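Local atomic coordinates of 23S rRNA-specific endonuclease VapC20 (Mycobacterium tuberculosis H37Rv, PDB entry 5WZF), a protein that acts as the toxin of a type II toxin-antitoxin pair, a magnesium-dependent endoribonuclease that cleaves the sarcin-ricin loop of 23S rRNA. Residues S50-G55 with Y107-A112; G131-S134 with V139-R142. One frame throughout, in Å; residues are numbered along the deposited sequence.

Interaction 1: residues S50-G55 with Y107-A112; sequences SNHVLG and YSFVDA
The imidazole of His52 has the edge of Phe109 over one face and the side-chain nitrogen ND2 of Asn51 over the rim of the opposite face. Phe109 comes edge-on: its CE2 stands 3.5 Å from His52 CE1, near the rim of the imidazole. The ring planes are turned 86° apart with centroids at 5.1 Å, a T-shaped pair. His52 CE1 in turn lies in the plane of the phenyl ring, at its edge. Phe109 reaches this place because its CG is anti to the backbone N (chi1 173°), which carries the ring out toward the other helix. The far end of the imidazole is tied down by a hydrogen bond between NE2 and Glu92, which should limit rotation of the ring.

Beside the aromatic pair the contact is aliphatic. Val53 CG2 meets Val110 CG1 at 3.9 Å. The other branch of Val110, CG2, touches His52 CB at 4.2 Å. Two serines cap the helix starts. Ser50 is the N-cap of helix 51-63, and its OG accepts from Val53 N at 3.1 Å. Ser108 caps helix 109-121 in the same way, its OG accepting from Asp111 N at 3.0 Å.

The contact thus joins the first turns of these helices in a buried part of the PIN domain. A neighbouring chain packs here, hydrogen-bonded to Asn51 ND2 and Phe109 N. Strand 46-50 runs straight into helix 51-63. Helix 89-101 covers Phe109 through Leu99 and Trp96. Helix 19-25 packs on Val53 through Trp22.

Interaction 2: residues G131-S134 with V139-R142; sequences GDFS and VEVR
Glu140 sends its carboxylate into the start of helix 132-135, where the backbone N-H groups of Gly131 and Ser134 bind it. The bonds tie the helix to the following strand in the beta-alpha-beta unit of strand 125-127, helix 132-135 and strand 139-140. Within its own segment, Glu140 OE1 forms a salt bridge with Arg142 NH2 at 2.7 Å. Glu140 OE1 also accepts from Gly131 N at 3.1 Å. The two donors use different sides of OE1: Gly131 the syn lone pair, Arg142 the anti one. Glu140 OE2 accepts from Ser134 N at 3.2 Å, a fairly straight bond (157°) that arrives from above the carboxylate plane. Phe133 N adds a weak bond to OE2. The carboxylate is therefore gripped through both oxygens, and the helix N-terminus would be expected to stabilise its negative charge.

The chain of Glu140 is extended beyond CG (chi2 -176°), which carries the carboxylate from the strand to the helix start. Arg142 is held in place by a second bond, from Arg142 NH1 to Val141 O at 2.9 Å, and NH1 also reaches Ala128 O.

Packing is modest. Phe133 CB lies 3.7 Å from Glu140 CG, while its ring turns away to meet Phe115 edge-to-face and to touch Met118. On the solvent-exposed side, Ser134 OG rests 3.3 Å from Glu140 CG and binds a water at 2.9 Å.

Overall arrangement
Interaction 1 closes along the chain before interaction 2 opens, and their centres are about 15 Å apart. Segments 107-112 and 131-134 meet beside the predicted magnesium site. Asp111, in the first turn of helix 109-121, and Asp18 are its predicted ligands. Asp132 of interaction 2 brings its OD2 to 3.5 Å from Asp111 OD2. Such a cluster of acidic groups is consistent with a PIN-domain metal centre, and Arg105 forms a salt bridge with Asp132. Phe133 packs against both Asp18 and Asp111, with Phe133 CE1 4.0 Å from Asp111 OD1. Tyr107 CE1 touches Asp132 O at 3.7 Å. The side chain of Val53 comes within about 4 Å of that of Asp18 (nearest atoms), so both contacts border the acidic cluster.

Interaction 1: residues S50-G55 with Y107-A112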
loop_
_atom_site.group_PDB
_atom_site.type_symbol
_atom_site.label_atom_id
_atom_site.label_comp_id
_atom_site.label_asym_id
_atom_site.label_seq_id
_atom_site.Cartn_x
_atom_site.Cartn_y
_atom_site.Cartn_z
ATOM N N SER B 50 -8.841 3.724 -5.847
ATOM C CA SER B 50 -8.979 2.856 -4.678
ATOM C C SER B 50 -8.252 3.402 -3.458
ATOM O O SER B 50 -7.406 4.286 -3.572
ATOM C CB SER B 50 -8.463 1.448 -4.981
ATOM O OG SER B 50 -7.046 1.402 -4.921
ATOM N N ASN B 51 -8.580 2.854 -2.291
ATOM C CA ASN B 51 -7.909 3.246 -1.057
ATOM C C ASN B 51 -6.423 2.905 -1.115
ATOM O O ASN B 51 -5.587 3.682 -0.661
ATOM C CB ASN B 51 -8.575 2.585 0.156
ATOM C CG ASN B 51 -8.601 1.070 0.061
ATOM O OD1 ASN B 51 -8.825 0.504 -1.008
ATOM N ND2 ASN B 51 -8.368 0.405 1.188
ATOM N N HIS B 52 -6.089 1.755 -1.701
ATOM C CA HIS B 52 -4.688 1.360 -1.804
ATOM C C HIS B 52 -3.913 2.319 -2.703
ATOM O O HIS B 52 -2.771 2.677 -2.403
ATOM C CB HIS B 52 -4.560 -0.076 -2.324
ATOM C CG HIS B 52 -4.960 -1.118 -1.326
ATOM N ND1 HIS B 52 -4.185 -1.436 -0.231
ATOM C CD2 HIS B 52 -6.048 -1.922 -1.260
ATOM C CE1 HIS B 52 -4.780 -2.386 0.468
ATOM N NE2 HIS B 52 -5.913 -2.697 -0.135
ATOM N N VAL B 53 -4.540 2.748 -3.795
ATOM C CA VAL B 53 -3.903 3.676 -4.723
ATOM C C VAL B 53 -3.678 5.038 -4.066
ATOM O O VAL B 53 -2.592 5.612 -4.173
ATOM C CB VAL B 53 -4.734 3.856 -6.009
ATOM C CG1 VAL B 53 -4.316 5.124 -6.750
ATOM C CG2 VAL B 53 -4.584 2.634 -6.909
ATOM N N LEU B 54 -4.700 5.550 -3.384
ATOM C CA LEU B 54 -4.575 6.849 -2.732
ATOM C C LEU B 54 -3.473 6.801 -1.684
ATOM O O LEU B 54 -2.692 7.740 -1.548
ATOM C CB LEU B 54 -5.897 7.282 -2.096
ATOM C CG LEU B 54 -6.969 7.794 -3.061
ATOM C CD1 LEU B 54 -8.159 8.381 -2.302
ATOM C CD2 LEU B 54 -6.374 8.823 -4.020
ATOM N N GLY B 55 -3.410 5.696 -0.951
ATOM C CA GLY B 55 -2.361 5.510 0.032
ATOM C C GLY B 55 -0.984 5.524 -0.601
ATOM O O GLY B 55 -0.070 6.175 -0.100
ATOM N N TYR B 107 4.515 -7.890 -10.597
ATOM C CA TYR B 107 3.357 -7.057 -10.276
ATOM C C TYR B 107 3.345 -6.700 -8.794
ATOM O O TYR B 107 3.662 -7.538 -7.950
ATOM C CB TYR B 107 2.049 -7.763 -10.641
ATOM C CG TYR B 107 1.786 -7.879 -12.125
ATOM C CD1 TYR B 107 1.406 -6.769 -12.868
ATOM C CD2 TYR B 107 1.893 -9.100 -12.777
ATOM C CE1 TYR B 107 1.157 -6.868 -14.226
ATOM C CE2 TYR B 107 1.646 -9.211 -14.133
ATOM C CZ TYR B 107 1.277 -8.094 -14.853
ATOM O OH TYR B 107 1.028 -8.201 -16.204
ATOM N N SER B 108 2.976 -5.460 -8.487
ATOM C CA SER B 108 2.847 -5.019 -7.103
ATOM C C SER B 108 1.498 -5.430 -6.541
ATOM O O SER B 108 0.566 -5.712 -7.291
ATOM C CB SER B 108 3.003 -3.500 -6.996
ATOM O OG SER B 108 1.828 -2.843 -7.442
ATOM N N PHE B 109 1.396 -5.461 -5.216
ATOM C CA PHE B 109 0.122 -5.726 -4.558
ATOM C C PHE B 109 -0.945 -4.695 -4.929
ATOM O O PHE B 109 -2.092 -5.051 -5.188
ATOM C CB PHE B 109 0.297 -5.752 -3.045
ATOM C CG PHE B 109 -0.997 -5.852 -2.290
ATOM C CD1 PHE B 109 -1.659 -7.062 -2.183
ATOM C CD2 PHE B 109 -1.552 -4.732 -1.691
ATOM C CE1 PHE B 109 -2.851 -7.156 -1.490
ATOM C CE2 PHE B 109 -2.741 -4.821 -0.995
ATOM C CZ PHE B 109 -3.390 -6.035 -0.893
ATOM N N VAL B 110 -0.573 -3.418 -4.936
ATOM C CA VAL B 110 -1.533 -2.366 -5.266
ATOM C C VAL B 110 -2.071 -2.550 -6.686
ATOM O O VAL B 110 -3.268 -2.393 -6.934
ATOM C CB VAL B 110 -0.909 -0.961 -5.107
ATOM C CG1 VAL B 110 -1.830 0.103 -5.671
ATOM C CG2 VAL B 110 -0.618 -0.678 -3.640
ATOM N N ASP B 111 -1.189 -2.904 -7.615
ATOM C CA ASP B 111 -1.623 -3.173 -8.984
ATOM C C ASP B 111 -2.613 -4.332 -9.029
ATOM O O ASP B 111 -3.641 -4.252 -9.702
ATOM C CB ASP B 111 -0.425 -3.465 -9.889
ATOM C CG ASP B 111 0.342 -2.208 -10.270
ATOM O OD1 ASP B 111 -0.134 -1.094 -9.964
ATOM O OD2 ASP B 111 1.415 -2.338 -10.892
ATOM N N ALA B 112 -2.316 -5.404 -8.301
ATOM C CA ALA B 112 -3.197 -6.564 -8.288
ATOM C C ALA B 112 -4.587 -6.201 -7.767
ATOM O O ALA B 112 -5.593 -6.688 -8.282
ATOM C CB ALA B 112 -2.597 -7.678 -7.453
HETATM O O HOH W 1 -6.063 -0.610 -5.905
#

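Interaction 2: residues G131-S134 with V139-R142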
loop_
_atom_site.group_PDB
_atom_site.type_symbol
_atom_site.label_atom_id
_atom_site.label_comp_id
_atom_site.label_asym_id
_atom_site.label_seq_id
_atom_site.Cartn_x
_atom_site.Cartn_y
_atom_site.Cartn_z
ATOM N N GLY B 131 2.851 1.055 -18.135
ATOM C CA GLY B 131 2.528 -0.170 -18.850
ATOM C C GLY B 131 2.154 -1.442 -18.105
ATOM O O GLY B 131 1.991 -2.488 -18.738
ATOM N N ASP B 132 2.007 -1.382 -16.786
ATOM C CA ASP B 132 1.629 -2.577 -16.029
ATOM C C ASP B 132 0.170 -2.945 -16.279
ATOM O O ASP B 132 -0.173 -4.120 -16.373
ATOM C CB ASP B 132 1.874 -2.380 -14.533
ATOM C CG ASP B 132 3.345 -2.245 -14.201
ATOM O OD1 ASP B 132 4.165 -2.964 -14.810
ATOM O OD2 ASP B 132 3.681 -1.413 -13.336
ATOM N N PHE B 133 -0.689 -1.935 -16.387
ATOM C CA PHE B 133 -2.089 -2.171 -16.721
ATOM C C PHE B 133 -2.237 -2.714 -18.147
ATOM O O PHE B 133 -3.059 -3.599 -18.405
ATOM C CB PHE B 133 -2.896 -0.884 -16.544
ATOM C CG PHE B 133 -3.201 -0.557 -15.106
ATOM C CD1 PHE B 133 -2.225 -0.025 -14.277
ATOM C CD2 PHE B 133 -4.463 -0.781 -14.585
ATOM C CE1 PHE B 133 -2.503 0.275 -12.945
ATOM C CE2 PHE B 133 -4.753 -0.485 -13.261
ATOM C CZ PHE B 133 -3.770 0.045 -12.440
ATOM N N SER B 134 -1.436 -2.188 -19.072
ATOM C CA SER B 134 -1.429 -2.692 -20.445
ATOM C C SER B 134 -1.020 -4.160 -20.487
ATOM O O SER B 134 -1.610 -4.956 -21.216
ATOM C CB SER B 134 -0.486 -1.867 -21.320
ATOM O OG SER B 134 -0.840 -0.497 -21.296
ATOM N N VAL B 139 -6.498 -1.035 -20.756
ATOM C CA VAL B 139 -6.056 0.041 -21.632
ATOM C C VAL B 139 -5.577 1.241 -20.829
ATOM O O VAL B 139 -6.343 1.818 -20.057
ATOM C CB VAL B 139 -7.182 0.502 -22.577
ATOM C CG1 VAL B 139 -6.778 1.777 -23.305
ATOM C CG2 VAL B 139 -7.554 -0.616 -23.565
ATOM N N GLU B 140 -4.313 1.614 -21.003
ATOM C CA GLU B 140 -3.809 2.848 -20.406
ATOM C C GLU B 140 -4.067 3.987 -21.379
ATOM O O GLU B 140 -3.478 4.048 -22.460
ATOM C CB GLU B 140 -2.327 2.731 -20.064
ATOM C CG GLU B 140 -2.051 1.591 -19.101
ATOM C CD GLU B 140 -0.603 1.501 -18.674
ATOM O OE1 GLU B 140 0.194 2.393 -19.041
ATOM O OE2 GLU B 140 -0.269 0.532 -17.957
ATOM N N VAL B 141 -4.975 4.874 -20.994
ATOM C CA VAL B 141 -5.425 5.944 -21.872
ATOM C C VAL B 141 -4.290 6.908 -22.183
ATOM O O VAL B 141 -3.523 7.285 -21.297
ATOM C CB VAL B 141 -6.604 6.707 -21.252
ATOM C CG1 VAL B 141 -7.098 7.796 -22.194
ATOM C CG2 VAL B 141 -7.726 5.741 -20.912
ATOM N N ARG B 142 -4.185 7.287 -23.453
ATOM C CA ARG B 142 -3.141 8.190 -23.920
ATOM C C ARG B 142 -3.748 9.430 -24.577
ATOM O O ARG B 142 -4.848 9.368 -25.127
ATOM C CB ARG B 142 -2.216 7.458 -24.895
ATOM C CG ARG B 142 -1.433 6.322 -24.261
ATOM C CD ARG B 142 -0.400 6.865 -23.296
ATOM N NE ARG B 142 0.281 5.803 -22.560
ATOM C CZ ARG B 142 -0.037 5.426 -21.325
ATOM N NH1 ARG B 142 -1.029 6.024 -20.676
ATOM N NH2 ARG B 142 0.641 4.450 -20.740
HETATM O O HOH W 2 1.142 1.456 -21.994
#